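Local coordinates for ARO (armadillo repeats only protein) (Plasmodium falciparum Santa Lucia, PDB 5EWP), which is an armadillo-repeat protein implicated in moving rhoptries to the apical pole of the malaria parasite and attaching them there, probably by binding partner proteins, at residues N26-F31 and K79-E84; N33-T38 and A89-L94; Y199-F204 and N244-R249. One frame throughout, in Å; residues are numbered along the deposited sequence.

Overall arrangement
Contacts 1 and 2 lie near the N-terminal end of the armadillo superhelix, their centres about 13 Å apart, and both use helix 28-34. Contact 1 pairs this helix with helix 77-84, contact 2 its C-terminal part with helix 87-95, next after helix 77-84. Their segments alternate along the chain, and Ile82 CG2 packs 4.0 Å from Phe91 CE2, making one continuous packed region. Contact 3, between helices 192-205 and 237-250, is a separate one near the C-terminal end, across the chain's centre, about 37 Å from contact 1 and 36 Å from contact 2, between centres. All three join parts of the chain at least 40 residues apart, as expected in an elongated right-handed solenoid.

Contact 1. Residues N26-F31 and K79-E84; sequences NDVQEF and KDAIRE
Val28 points its CB at helix 77-84 and makes every close contact from its side, with its two methyls meeting different residues. CG1, placed anti to the backbone N (chi1 169°), ends 3.8 Å from Ile82 CG1, and the two side chains cross at about a right angle. Ile82 does not aim at Val28: its CB leaves the helix obliquely to the contact, and CG1 offers its flank. The same Val28 methyl, CG1, also lies 3.8 Å from Ala81 O, the carbonyl before Ile82. The other branch, CG2, faces Ala81 at 4.4 Å from its CB, a looser approach. Val28 stands in the first turn of helix 28-34, right after the Schellman motif at Asn26 that ends helix 14-25. Asp27 is the N-cap: its OD1 accepts from Glu30 N at 3.2 Å, met from well above the carboxylate plane. Beyond the facing residues, Leu69 and Tyr78 also touch Val28, while Gln29 NE2 bonds to Ala85 O. On helix 77-84 Asp80 OD1 offers its anti lone pair to Arg83 NH1 at 2.8 Å, and the two atoms have further partners in Asn117 and Asn120 respectively. No hydrogen bond or salt bridge passes between the segments, so the chemistry here is purely van der Waals, and helices 28-34 and 77-84 meet through small aliphatic groups and one backbone carbonyl.

Contact 2. Residues N33-T38 and A89-L94; sequences NLCSST and AVFINL
Cys35 and Val90 make the tightest apolar contact here: Cys35 CB stands 3.5 Å from Val90 CG1, closer than carbons usually pack. The same methyl lies 4.0 Å from Cys35 SG, and it is brought there by lying anti to the Val90 backbone N (chi1 168°), while both CB atoms are aimed at the opposite segment. Leu94, one helical turn beyond Val90, adds a second aliphatic surface, its CD1 approaching Cys35 CB at 4.4 Å. Its other methyl, CD2, takes the backbone instead and sits 4.0 Å from Cys35 O. A sulfur-aromatic contact completes the set: Cys35 SG is 5.3 Å from the centroid of the Phe91 ring, 55° off its normal and thus oblique to it. The nearest ring atom to this sulfur is Phe91 CE1, at 4.3 Å, although Phe91 CB points away from 33-38 and only the far part of the ring swings back. In the armadillo solenoid this contact joins the C-terminal part of helix 28-34 and the type I turn from Leu34 to Ser37 to helix 87-95. Among the backbone polar groups, Ser37 N donates to Leu34 O at 2.9 Å to close the turn, and Cys35 O, beside Leu94 CD2, accepts from Arg102 NH1 of helix 100-113. That helix also packs on Phe91 through Ala109, Leu110 and Leu113, while Leu66 and Ala63 of helix 58-70 touch Phe91 and Leu94 respectively.

Contact 3. Residues Y199-F204 and N244-R249; sequences YHLEDF and NVLLLR
Glu202 reaches across to helix 237-250 along a chain that serves two purposes, apolar near its root and polar at its tip. Its CB leaves the helix beside the contact, with CG beside the backbone N (chi1 -71°) and the chain extended from there. CG meets Leu246 CD1 at 4.0 Å, the two side chains sliding past one another in opposite directions. At the tip OE2 comes within 3.7 Å of Val245 CG1, where the side chains cross at about a right angle. The same oxygen takes a weak hydrogen bond from water 1, at 2.7 Å from the water oxygen, and this water accepts in turn from Arg249 NH2 at 3.1 Å. The carboxylate and guanidinium are thus linked through water rather than directly, OE2 staying 5.0 Å from Arg249 NE; their opposite charges would probably attract weakly. The other oxygen, OE1, lies at the edge of the Tyr199 ring. Leu246 also uses its second methyl: CD2 touches Leu201 CB at 3.9 Å, crossing that leucine at about a right angle. The segment axes come within 10.7 Å, at 36° between their directions. Leu201 also touches Leu175 and Val176 of helix 171-177, and Leu246 touches Leu228 of helix 224-231. Helix 237-250 thus touches helices 192-205 and 224-231 and is tied by Arg249 NH1 to Glu211 of the short strand 210-211.

Contact 1. Residues N26-F31 and K79-E84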
loop_
_atom_site.group_PDB
_atom_site.type_symbol
_atom_site.label_atom_id
_atom_site.label_comp_id
_atom_site.label_asym_id
_atom_site.label_seq_id
_atom_site.Cartn_x
_atom_site.Cartn_y
_atom_site.Cartn_z
ATOM N N ASN A 26 -21.764 3.773 -11.443
ATOM C CA ASN A 26 -20.342 4.066 -11.200
ATOM C C ASN A 26 -20.109 5.497 -10.744
ATOM O O ASN A 26 -19.194 6.179 -11.221
ATOM C CB ASN A 26 -19.505 3.800 -12.453
ATOM C CG ASN A 26 -19.472 2.341 -12.836
ATOM O OD1 ASN A 26 -19.241 1.473 -11.999
ATOM N ND2 ASN A 26 -19.710 2.058 -14.112
ATOM N N ASP A 27 -20.938 5.948 -9.811
ATOM C CA ASP A 27 -20.875 7.314 -9.321
ATOM C C ASP A 27 -19.717 7.474 -8.336
ATOM O O ASP A 27 -19.862 7.222 -7.126
ATOM C CB ASP A 27 -22.200 7.695 -8.661
ATOM C CG ASP A 27 -22.338 9.188 -8.436
ATOM O OD1 ASP A 27 -21.314 9.897 -8.365
ATOM O OD2 ASP A 27 -23.486 9.654 -8.287
ATOM N N VAL A 28 -18.569 7.882 -8.866
ATOM C CA VAL A 28 -17.355 8.029 -8.075
ATOM C C VAL A 28 -17.529 9.015 -6.923
ATOM O O VAL A 28 -17.198 8.693 -5.783
ATOM C CB VAL A 28 -16.161 8.465 -8.964
ATOM C CG1 VAL A 28 -14.977 8.874 -8.106
ATOM C CG2 VAL A 28 -15.775 7.336 -9.892
ATOM N N GLN A 29 -18.046 10.211 -7.202
ATOM C CA GLN A 29 -18.179 11.225 -6.158
ATOM C C GLN A 29 -19.099 10.767 -5.035
ATOM O O GLN A 29 -18.845 11.042 -3.853
ATOM C CB GLN A 29 -18.699 12.546 -6.725
ATOM C CG GLN A 29 -18.732 13.672 -5.693
ATOM C CD GLN A 29 -17.347 14.049 -5.197
ATOM O OE1 GLN A 29 -16.576 14.704 -5.906
ATOM N NE2 GLN A 29 -17.018 13.637 -3.984
ATOM N N GLU A 30 -20.171 10.077 -5.396
ATOM C CA GLU A 30 -21.105 9.618 -4.362
ATOM C C GLU A 30 -20.467 8.529 -3.488
ATOM O O GLU A 30 -20.627 8.530 -2.263
ATOM C CB GLU A 30 -22.396 9.110 -5.000
ATOM C CG GLU A 30 -23.501 8.788 -4.031
ATOM C CD GLU A 30 -24.020 9.987 -3.259
ATOM O OE1 GLU A 30 -23.729 11.142 -3.634
ATOM O OE2 GLU A 30 -24.756 9.764 -2.280
ATOM N N PHE A 31 -19.728 7.617 -4.112
ATOM C CA PHE A 31 -18.969 6.624 -3.345
ATOM C C PHE A 31 -18.002 7.308 -2.370
ATOM O O PHE A 31 -17.899 6.911 -1.225
ATOM C CB PHE A 31 -18.193 5.681 -4.273
ATOM C CG PHE A 31 -19.019 4.542 -4.839
ATOM C CD1 PHE A 31 -19.888 3.824 -4.031
ATOM C CD2 PHE A 31 -18.913 4.191 -6.179
ATOM C CE1 PHE A 31 -20.634 2.773 -4.550
ATOM C CE2 PHE A 31 -19.662 3.148 -6.709
ATOM C CZ PHE A 31 -20.522 2.432 -5.887
ATOM N N LYS A 79 -8.745 6.472 -11.846
ATOM C CA LYS A 79 -7.747 6.905 -10.868
ATOM C C LYS A 79 -7.706 8.413 -10.732
ATOM O O LYS A 79 -7.475 8.938 -9.641
ATOM C CB LYS A 79 -6.356 6.364 -11.234
ATOM C CG LYS A 79 -6.259 4.844 -11.083
ATOM C CD LYS A 79 -4.862 4.346 -11.431
ATOM C CE LYS A 79 -4.825 2.829 -11.360
ATOM N NZ LYS A 79 -3.441 2.318 -11.471
ATOM N N ASP A 80 -7.918 9.121 -11.841
ATOM C CA ASP A 80 -7.987 10.572 -11.797
ATOM C C ASP A 80 -9.314 11.055 -11.225
ATOM O O ASP A 80 -9.335 12.004 -10.449
ATOM C CB ASP A 80 -7.790 11.185 -13.194
ATOM C CG ASP A 80 -6.373 11.019 -13.716
ATOM O OD1 ASP A 80 -5.406 11.239 -12.949
ATOM O OD2 ASP A 80 -6.226 10.678 -14.907
ATOM N N ALA A 81 -10.415 10.421 -11.625
ATOM C CA ALA A 81 -11.738 10.815 -11.136
ATOM C C ALA A 81 -11.803 10.711 -9.612
ATOM O O ALA A 81 -12.405 11.550 -8.930
ATOM C CB ALA A 81 -12.824 9.963 -11.781
ATOM N N ILE A 82 -11.182 9.663 -9.078
ATOM C CA ILE A 82 -11.194 9.452 -7.640
ATOM C C ILE A 82 -10.392 10.540 -6.929
ATOM O O ILE A 82 -10.832 11.093 -5.938
ATOM C CB ILE A 82 -10.663 8.057 -7.302
ATOM C CG1 ILE A 82 -11.682 7.019 -7.792
ATOM C CG2 ILE A 82 -10.424 7.907 -5.775
ATOM C CD1 ILE A 82 -11.198 5.572 -7.786
ATOM N N ARG A 83 -9.236 10.907 -7.468
ATOM C CA ARG A 83 -8.482 12.002 -6.861
ATOM C C ARG A 83 -9.301 13.294 -6.868
ATOM O O ARG A 83 -9.379 13.994 -5.868
ATOM C CB ARG A 83 -7.158 12.235 -7.604
ATOM C CG ARG A 83 -6.340 13.394 -7.016
ATOM C CD ARG A 83 -5.098 13.678 -7.856
ATOM N NE ARG A 83 -5.449 14.222 -9.166
ATOM C CZ ARG A 83 -5.373 13.562 -10.319
ATOM N NH1 ARG A 83 -4.963 12.301 -10.356
ATOM N NH2 ARG A 83 -5.728 14.176 -11.451
ATOM N N GLU A 84 -9.918 13.585 -8.007
ATOM C CA GLU A 84 -10.636 14.847 -8.191
ATOM C C GLU A 84 -11.894 14.920 -7.337
ATOM O O GLU A 84 -12.416 15.996 -7.074
ATOM C CB GLU A 84 -10.968 15.028 -9.666
ATOM C CG GLU A 84 -9.730 15.393 -10.491
ATOM C CD GLU A 84 -9.940 15.203 -11.980
ATOM O OE1 GLU A 84 -11.020 14.706 -12.372
ATOM O OE2 GLU A 84 -9.030 15.563 -12.761
#

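Contact 2. Residues N33-T38 and A89-L94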
loop_
_atom_site.group_PDB
_atom_site.type_symbol
_atom_site.label_atom_id
_atom_site.label_comp_id
_atom_site.label_asym_id
_atom_site.label_seq_id
_atom_site.Cartn_x
_atom_site.Cartn_y
_atom_site.Cartn_z
ATOM N N ASN A 33 -18.299 10.294 -1.018
ATOM C CA ASN A 33 -19.131 10.890 0.022
ATOM C C ASN A 33 -19.656 9.848 0.982
ATOM O O ASN A 33 -19.862 10.130 2.168
ATOM C CB ASN A 33 -20.315 11.646 -0.589
ATOM C CG ASN A 33 -19.882 12.829 -1.416
ATOM O OD1 ASN A 33 -18.813 13.391 -1.190
ATOM N ND2 ASN A 33 -20.715 13.219 -2.375
ATOM N N LEU A 34 -19.885 8.646 0.456
ATOM C CA LEU A 34 -20.450 7.544 1.250
ATOM C C LEU A 34 -19.412 6.834 2.129
ATOM O O LEU A 34 -19.773 6.064 3.016
ATOM C CB LEU A 34 -21.117 6.540 0.314
ATOM C CG LEU A 34 -22.490 6.930 -0.224
ATOM C CD1 LEU A 34 -22.904 5.911 -1.246
ATOM C CD2 LEU A 34 -23.511 6.996 0.928
ATOM N N CYS A 35 -18.125 7.090 1.896
ATOM C CA CYS A 35 -17.102 6.425 2.702
ATOM C C CYS A 35 -17.256 6.716 4.196
ATOM O O CYS A 35 -16.863 5.903 5.036
ATOM C CB CYS A 35 -15.701 6.822 2.245
ATOM S SG CYS A 35 -15.166 6.048 0.716
ATOM N N SER A 36 -17.840 7.863 4.537
ATOM C CA SER A 36 -18.029 8.207 5.946
ATOM C C SER A 36 -19.242 7.497 6.578
ATOM O O SER A 36 -19.431 7.549 7.791
ATOM C CB SER A 36 -18.175 9.727 6.108
ATOM O OG SER A 36 -19.301 10.212 5.400
ATOM N N SER A 37 -20.063 6.841 5.762
ATOM C CA SER A 37 -21.264 6.199 6.280
ATOM C C SER A 37 -20.931 5.110 7.287
ATOM O O SER A 37 -20.074 4.274 7.036
ATOM C CB SER A 37 -22.103 5.592 5.158
ATOM O OG SER A 37 -23.203 4.904 5.735
ATOM N N THR A 38 -21.609 5.141 8.431
ATOM C CA THR A 38 -21.469 4.106 9.447
ATOM C C THR A 38 -22.658 3.143 9.425
ATOM O O THR A 38 -22.826 2.325 10.330
ATOM C CB THR A 38 -21.329 4.724 10.855
ATOM O OG1 THR A 38 -22.531 5.425 11.189
ATOM C CG2 THR A 38 -20.156 5.693 10.879
ATOM N N ALA A 89 -7.860 12.126 0.396
ATOM C CA ALA A 89 -7.999 12.613 1.777
ATOM C C ALA A 89 -8.987 11.748 2.568
ATOM O O ALA A 89 -8.772 11.444 3.734
ATOM C CB ALA A 89 -8.455 14.069 1.789
ATOM N N VAL A 90 -10.046 11.335 1.892
ATOM C CA VAL A 90 -11.066 10.493 2.506
ATOM C C VAL A 90 -10.490 9.122 2.896
ATOM O O VAL A 90 -10.752 8.627 3.991
ATOM C CB VAL A 90 -12.268 10.350 1.572
ATOM C CG1 VAL A 90 -13.210 9.255 2.056
ATOM C CG2 VAL A 90 -13.014 11.685 1.471
ATOM N N PHE A 91 -9.681 8.519 2.028
ATOM C CA PHE A 91 -9.039 7.246 2.366
ATOM C C PHE A 91 -8.038 7.406 3.514
ATOM O O PHE A 91 -7.917 6.534 4.369
ATOM C CB PHE A 91 -8.326 6.637 1.149
ATOM C CG PHE A 91 -9.264 6.196 0.064
ATOM C CD1 PHE A 91 -10.392 5.447 0.372
ATOM C CD2 PHE A 91 -9.015 6.520 -1.262
ATOM C CE1 PHE A 91 -11.261 5.035 -0.629
ATOM C CE2 PHE A 91 -9.887 6.112 -2.265
ATOM C CZ PHE A 91 -11.007 5.374 -1.945
ATOM N N ILE A 92 -7.295 8.512 3.539
ATOM C CA ILE A 92 -6.343 8.693 4.633
ATOM C C ILE A 92 -7.083 8.784 5.964
ATOM O O ILE A 92 -6.637 8.247 6.981
ATOM C CB ILE A 92 -5.454 9.935 4.399
ATOM C CG1 ILE A 92 -4.515 9.638 3.226
ATOM C CG2 ILE A 92 -4.636 10.243 5.646
ATOM C CD1 ILE A 92 -3.725 10.846 2.700
ATOM N N ASN A 93 -8.262 9.386 5.934
ATOM C CA ASN A 93 -9.097 9.421 7.126
ATOM C C ASN A 93 -9.514 8.013 7.558
ATOM O O ASN A 93 -9.577 7.707 8.754
ATOM C CB ASN A 93 -10.332 10.274 6.871
ATOM C CG ASN A 93 -11.095 10.560 8.128
ATOM O OD1 ASN A 93 -10.516 10.982 9.130
ATOM N ND2 ASN A 93 -12.402 10.332 8.095
ATOM N N LEU A 94 -9.796 7.147 6.589
ATOM C CA LEU A 94 -10.176 5.763 6.921
ATOM C C LEU A 94 -8.987 5.002 7.537
ATOM O O LEU A 94 -9.161 4.107 8.352
ATOM C CB LEU A 94 -10.688 5.042 5.674
ATOM C CG LEU A 94 -12.065 5.404 5.111
ATOM C CD1 LEU A 94 -12.406 4.493 3.932
ATOM C CD2 LEU A 94 -13.101 5.249 6.175
#

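Contact 3. Residues Y199-F204 and N244-R249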
loop_
_atom_site.group_PDB
_atom_site.type_symbol
_atom_site.label_atom_id
_atom_site.label_comp_id
_atom_site.label_asym_id
_atom_site.label_seq_id
_atom_site.Cartn_x
_atom_site.Cartn_y
_atom_site.Cartn_z
ATOM N N TYR A 199 13.801 -4.697 -4.025
ATOM C CA TYR A 199 13.625 -3.708 -5.088
ATOM C C TYR A 199 13.231 -2.343 -4.536
ATOM O O TYR A 199 13.631 -1.311 -5.067
ATOM C CB TYR A 199 12.592 -4.202 -6.092
ATOM C CG TYR A 199 13.005 -5.462 -6.816
ATOM C CD1 TYR A 199 14.342 -5.715 -7.128
ATOM C CD2 TYR A 199 12.054 -6.403 -7.191
ATOM C CE1 TYR A 199 14.710 -6.881 -7.797
ATOM C CE2 TYR A 199 12.411 -7.560 -7.854
ATOM C CZ TYR A 199 13.729 -7.799 -8.153
ATOM O OH TYR A 199 14.042 -8.966 -8.811
ATOM N N HIS A 200 12.423 -2.328 -3.479
ATOM C CA HIS A 200 12.055 -1.058 -2.867
ATOM C C HIS A 200 13.286 -0.340 -2.303
ATOM O O HIS A 200 13.433 0.871 -2.453
ATOM C CB HIS A 200 11.013 -1.266 -1.755
ATOM C CG HIS A 200 9.711 -1.841 -2.231
ATOM N ND1 HIS A 200 9.255 -1.697 -3.527
ATOM C CD2 HIS A 200 8.769 -2.572 -1.579
ATOM C CE1 HIS A 200 8.085 -2.302 -3.648
ATOM N NE2 HIS A 200 7.770 -2.845 -2.483
ATOM N N LEU A 201 14.157 -1.091 -1.632
ATOM C CA LEU A 201 15.362 -0.519 -1.052
ATOM C C LEU A 201 16.291 0.045 -2.128
ATOM O O LEU A 201 16.841 1.131 -1.967
ATOM C CB LEU A 201 16.088 -1.569 -0.209
ATOM C CG LEU A 201 15.366 -1.905 1.099
ATOM C CD1 LEU A 201 15.933 -3.183 1.727
ATOM C CD2 LEU A 201 15.445 -0.729 2.072
ATOM N N GLU A 202 16.437 -0.680 -3.231
ATOM C CA GLU A 202 17.210 -0.173 -4.356
ATOM C C GLU A 202 16.619 1.135 -4.878
ATOM O O GLU A 202 17.357 2.090 -5.151
ATOM C CB GLU A 202 17.274 -1.212 -5.478
ATOM C CG GLU A 202 18.140 -2.418 -5.154
ATOM C CD GLU A 202 18.271 -3.376 -6.325
ATOM O OE1 GLU A 202 17.297 -3.510 -7.097
ATOM O OE2 GLU A 202 19.347 -3.999 -6.471
ATOM N N ASP A 203 15.292 1.184 -5.007
ATOM C CA ASP A 203 14.623 2.377 -5.518
ATOM C C ASP A 203 14.767 3.569 -4.586
ATOM O O ASP A 203 14.738 4.722 -5.025
ATOM C CB ASP A 203 13.141 2.083 -5.783
ATOM C CG ASP A 203 12.948 1.166 -6.981
ATOM O OD1 ASP A 203 13.949 0.913 -7.695
ATOM O OD2 ASP A 203 11.815 0.713 -7.228
ATOM N N PHE A 204 14.920 3.285 -3.301
ATOM C CA PHE A 204 15.203 4.312 -2.309
ATOM C C PHE A 204 16.621 4.857 -2.497
ATOM O O PHE A 204 16.842 6.063 -2.474
ATOM C CB PHE A 204 15.050 3.746 -0.890
ATOM C CG PHE A 204 15.266 4.756 0.200
ATOM C CD1 PHE A 204 14.254 5.625 0.562
ATOM C CD2 PHE A 204 16.472 4.820 0.877
ATOM C CE1 PHE A 204 14.439 6.565 1.573
ATOM C CE2 PHE A 204 16.668 5.739 1.896
ATOM C CZ PHE A 204 15.654 6.621 2.247
ATOM N N ASN A 244 22.002 -10.935 -3.453
ATOM C CA ASN A 244 23.427 -10.788 -3.706
ATOM C C ASN A 244 23.761 -9.412 -4.269
ATOM O O ASN A 244 24.703 -8.764 -3.814
ATOM C CB ASN A 244 23.920 -11.880 -4.660
ATOM C CG ASN A 244 25.434 -12.021 -4.652
ATOM O OD1 ASN A 244 26.082 -11.850 -3.617
ATOM N ND2 ASN A 244 26.004 -12.338 -5.810
ATOM N N VAL A 245 22.972 -8.970 -5.246
ATOM C CA VAL A 245 23.192 -7.683 -5.903
ATOM C C VAL A 245 23.114 -6.492 -4.943
ATOM O O VAL A 245 24.003 -5.634 -4.941
ATOM C CB VAL A 245 22.183 -7.464 -7.047
ATOM C CG1 VAL A 245 22.267 -6.039 -7.576
ATOM C CG2 VAL A 245 22.432 -8.464 -8.169
ATOM N N LEU A 246 22.063 -6.435 -4.127
ATOM C CA LEU A 246 21.931 -5.328 -3.184
ATOM C C LEU A 246 22.997 -5.422 -2.107
ATOM O O LEU A 246 23.532 -4.402 -1.671
ATOM C CB LEU A 246 20.536 -5.298 -2.554
ATOM C CG LEU A 246 20.273 -4.209 -1.504
ATOM C CD1 LEU A 246 20.620 -2.818 -2.013
ATOM C CD2 LEU A 246 18.820 -4.253 -1.041
ATOM N N LEU A 247 23.308 -6.649 -1.693
ATOM C CA LEU A 247 24.321 -6.887 -0.669
ATOM C C LEU A 247 25.665 -6.293 -1.084
ATOM O O LEU A 247 26.288 -5.551 -0.323
ATOM C CB LEU A 247 24.467 -8.385 -0.401
ATOM C CG LEU A 247 25.252 -8.811 0.837
ATOM C CD1 LEU A 247 24.767 -8.076 2.075
ATOM C CD2 LEU A 247 25.149 -10.313 1.026
ATOM N N LEU A 248 26.088 -6.606 -2.308
ATOM C CA LEU A 248 27.326 -6.075 -2.871
ATOM C C LEU A 248 27.364 -4.550 -2.838
ATOM O O LEU A 248 28.418 -3.953 -2.618
ATOM C CB LEU A 248 27.512 -6.560 -4.312
ATOM C CG LEU A 248 27.670 -8.067 -4.525
ATOM C CD1 LEU A 248 27.852 -8.386 -6.006
ATOM C CD2 LEU A 248 28.822 -8.617 -3.696
ATOM N N ARG A 249 26.216 -3.921 -3.074
ATOM C CA ARG A 249 26.139 -2.468 -3.089
ATOM C C ARG A 249 26.394 -1.873 -1.711
ATOM O O ARG A 249 26.992 -0.803 -1.587
ATOM C CB ARG A 249 24.771 -2.012 -3.611
ATOM C CG ARG A 249 24.698 -0.538 -3.919
ATOM C CD ARG A 249 23.289 -0.085 -4.281
ATOM N NE ARG A 249 22.834 -0.574 -5.584
ATOM C CZ ARG A 249 23.150 -0.016 -6.752
ATOM N NH1 ARG A 249 23.965 1.029 -6.792
ATOM N NH2 ARG A 249 22.679 -0.523 -7.885
HETATM O O HOH W 1 20.260 -2.378 -8.463
#